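Inactivation-no-after-potential D protein (Drosophila melanogaster, PDB 2QKV) probably serves as a multi-PDZ scaffold that gathers proteins of the fly's G protein-coupled visual signalling pathway, this fragment being its fifth PDZ domain. Local coordinates at residues A[56-60]-A[61-65]. The protein carries 1 engineered substitution. Sequence-based numbering, arbitrary orientation.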
ATOM      1  N   ILE A  56       1.789  -9.933  14.581  1.00  6.39           N
ATOM      2  CA  ILE A  56       0.697 -10.901  14.561  1.00  5.78           C
ATOM      3  C   ILE A  56       0.207 -10.941  13.113  1.00  5.72           C
ATOM      4  O   ILE A  56      -0.217  -9.917  12.564  1.00  5.91           O
ATOM      5  CB  ILE A  56      -0.432 -10.450  15.513  1.00  6.19           C
ATOM      6  CG1 ILE A  56       0.129 -10.327  16.938  1.00  8.11           C
ATOM      7  CG2 ILE A  56      -1.590 -11.450  15.464  1.00  7.27           C
ATOM      8  CD1 ILE A  56      -0.783  -9.602  17.943  1.00  8.25           C
ATOM      9  N   THR A  57       0.246 -12.133  12.514  1.00  6.17           N
ATOM     10  CA  THR A  57      -0.122 -12.314  11.109  1.00  6.04           C
ATOM     11  C   THR A  57      -1.439 -13.038  10.821  1.00  7.38           C
ATOM     12  O   THR A  57      -1.918 -13.031   9.682  1.00  8.79           O
ATOM     13  CB  THR A  57       1.015 -13.037  10.358  1.00  7.93           C
ATOM     14  OG1 THR A  57       1.280 -14.286  11.012  1.00  9.15           O
ATOM     15  CG2 THR A  57       2.279 -12.195  10.394  1.00  9.53           C
ATOM     16  N   LYS A  58      -1.998 -13.695  11.833  1.00  8.21           N
ATOM     17  CA  LYS A  58      -3.281 -14.378  11.678  1.00  8.47           C
ATOM     18  C   LYS A  58      -4.002 -14.286  13.019  1.00  8.74           C
ATOM     19  O   LYS A  58      -3.394 -14.449  14.065  1.00  8.39           O
ATOM     20  CB  LYS A  58      -3.100 -15.845  11.260  1.00  8.76           C
ATOM     21  CG  LYS A  58      -4.427 -16.520  10.889  1.00 10.21           C
ATOM     22  CD  LYS A  58      -4.247 -17.870  10.214  1.00 16.07           C
ATOM     23  CE  LYS A  58      -3.706 -17.703   8.804  1.00 19.51           C
ATOM     24  NZ  LYS A  58      -3.775 -18.965   8.001  1.00 22.84           N
ATOM     25  N   PHE A  59      -5.295 -13.995  12.984  1.00  9.25           N
ATOM     26  CA  PHE A  59      -6.056 -13.858  14.221  1.00  9.09           C
ATOM     27  C   PHE A  59      -7.330 -14.671  14.089  1.00  9.89           C
ATOM     28  O   PHE A  59      -8.131 -14.427  13.195  1.00 11.46           O
ATOM     29  CB  PHE A  59      -6.411 -12.385  14.479  1.00  9.18           C
ATOM     30  CG  PHE A  59      -7.061 -12.153  15.815  1.00  8.53           C
ATOM     31  CD1 PHE A  59      -6.280 -11.958  16.951  1.00  8.34           C
ATOM     32  CD2 PHE A  59      -8.447 -12.207  15.953  1.00 10.57           C
ATOM     33  CE1 PHE A  59      -6.860 -11.821  18.217  1.00 12.21           C
ATOM     34  CE2 PHE A  59      -9.040 -12.072  17.222  1.00  9.56           C
ATOM     35  CZ  PHE A  59      -8.240 -11.879  18.352  1.00 10.87           C
ATOM     36  N   ASN A  60      -7.503 -15.635  14.989  1.00 12.30           N
ATOM     37  CA  ASN A  60      -8.656 -16.525  14.981  1.00 12.30           C
ATOM     38  C   ASN A  60      -9.026 -17.022  13.589  1.00 12.87           C
ATOM     39  O   ASN A  60     -10.191 -16.965  13.185  1.00 14.22           O
ATOM     40  CB  ASN A  60      -9.869 -15.858  15.644  1.00 12.60           C
ATOM     41  CG  ASN A  60      -9.770 -15.836  17.155  1.00 16.20           C
ATOM     42  OD1 ASN A  60      -8.821 -16.364  17.729  1.00 18.23           O
ATOM     43  ND2 ASN A  60     -10.756 -15.231  17.813  1.00 14.19           N
ATOM     44  N   GLY A  61      -8.017 -17.486  12.858  1.00 12.45           N
ATOM     45  CA  GLY A  61      -8.228 -18.036  11.531  1.00 13.84           C
ATOM     46  C   GLY A  61      -8.172 -17.085  10.353  1.00 12.97           C
ATOM     47  O   GLY A  61      -8.058 -17.534   9.213  1.00 15.00           O
ATOM     48  N   ASP A  62      -8.257 -15.781  10.604  1.00 11.67           N
ATOM     49  CA  ASP A  62      -8.211 -14.822   9.508  1.00 11.56           C
ATOM     50  C   ASP A  62      -6.808 -14.274   9.290  1.00  9.64           C
ATOM     51  O   ASP A  62      -6.218 -13.697  10.205  1.00  9.51           O
ATOM     52  CB  ASP A  62      -9.169 -13.655   9.775  1.00 10.48           C
ATOM     53  CG  ASP A  62     -10.624 -14.039   9.595  1.00 12.09           C
ATOM     54  OD1 ASP A  62     -10.949 -14.674   8.570  1.00 14.27           O
ATOM     55  OD2 ASP A  62     -11.442 -13.689  10.467  1.00 14.35           O
ATOM     56  N   ALA A  63      -6.286 -14.456   8.079  1.00  9.03           N
ATOM     57  CA  ALA A  63      -4.966 -13.935   7.737  1.00  9.58           C
ATOM     58  C   ALA A  63      -5.061 -12.412   7.746  1.00  9.37           C
ATOM     59  O   ALA A  63      -6.011 -11.845   7.198  1.00  9.62           O
ATOM     60  CB  ALA A  63      -4.547 -14.432   6.355  1.00 10.22           C
ATOM     61  N   LEU A  64      -4.087 -11.752   8.371  1.00  6.74           N
ATOM     62  CA  LEU A  64      -4.104 -10.297   8.462  1.00  7.12           C
ATOM     63  C   LEU A  64      -3.359  -9.573   7.348  1.00  8.67           C
ATOM     64  O   LEU A  64      -3.475  -8.355   7.224  1.00  9.21           O
ATOM     65  CB  LEU A  64      -3.550  -9.843   9.822  1.00  7.91           C
ATOM     66  CG  LEU A  64      -4.233 -10.391  11.084  1.00  7.83           C
ATOM     67  CD1 LEU A  64      -3.598  -9.755  12.316  1.00  8.10           C
ATOM     68  CD2 LEU A  64      -5.723 -10.094  11.052  1.00  9.53           C
ATOM     69  N   GLU A  65      -2.600 -10.301   6.535  1.00  9.29           N
ATOM     70  CA  GLU A  65      -1.875  -9.634   5.456  1.00 10.48           C
ATOM     71  C   GLU A  65      -2.811  -8.840   4.547  1.00  8.38           C
ATOM     72  O   GLU A  65      -3.862  -9.334   4.128  1.00  9.40           O
ATOM     73  CB  GLU A  65      -1.076 -10.648   4.619  1.00 13.73           C
ATOM     74  CG  GLU A  65      -1.879 -11.809   4.122  1.00 19.97           C
ATOM     75  CD  GLU A  65      -1.670 -13.058   4.962  1.00 24.09           C
ATOM     76  OE1 GLU A  65      -1.619 -12.950   6.214  1.00 23.78           O
ATOM     77  OE2 GLU A  65      -1.560 -14.146   4.362  1.00 25.14           O
TER
HETATM   78  O   HOH W   1     -10.764 -13.319  13.177  1.00 13.17           O
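Phe59 and Asp62 are joined through a tight type I' turn, in which Asn60 tolerates the left-handed backbone and Gly61 avoids the clash a CB would make with the Asn60 carbonyl. Phe59 N donates to Asp62 O (2.9 Å) and Asp62 N returns a bond to Phe59 O (2.9 Å). Beside these two bonds, a water donates to both Phe59 O and Asp62 OD2, bridging carbonyl and carboxylate. The Asn60 amide reaches strand 82-88, OD1 accepting from Ser84 N and ND2 donating to Lys82 O. A third bond, nearly straight at 173°, runs from Leu64 N to Thr57 O. On the buried side, Leu64 sets CD1 alongside Ile56 CG2 (4.1 Å) and CD2 against Phe59 CB (4.2 Å), and packs against Ser72 and Phe76 of helix 69-77. On the other face Lys58, with CG anti to the backbone N (chi1 -171°), lays CG over Asp62 O (3.4 Å) and brings CE to Ala63 CB, whose small methyl suits this close pairing. A serine in place of Lys58 would probably leave the Ala63 methyl without its CE neighbour and strip the aliphatic chain from beside the Gly61 and Asp62 carbonyls. Backbone bonds thus fix this two-residue beta hairpin of the PDZ domain, while Leu64 packs its buried side.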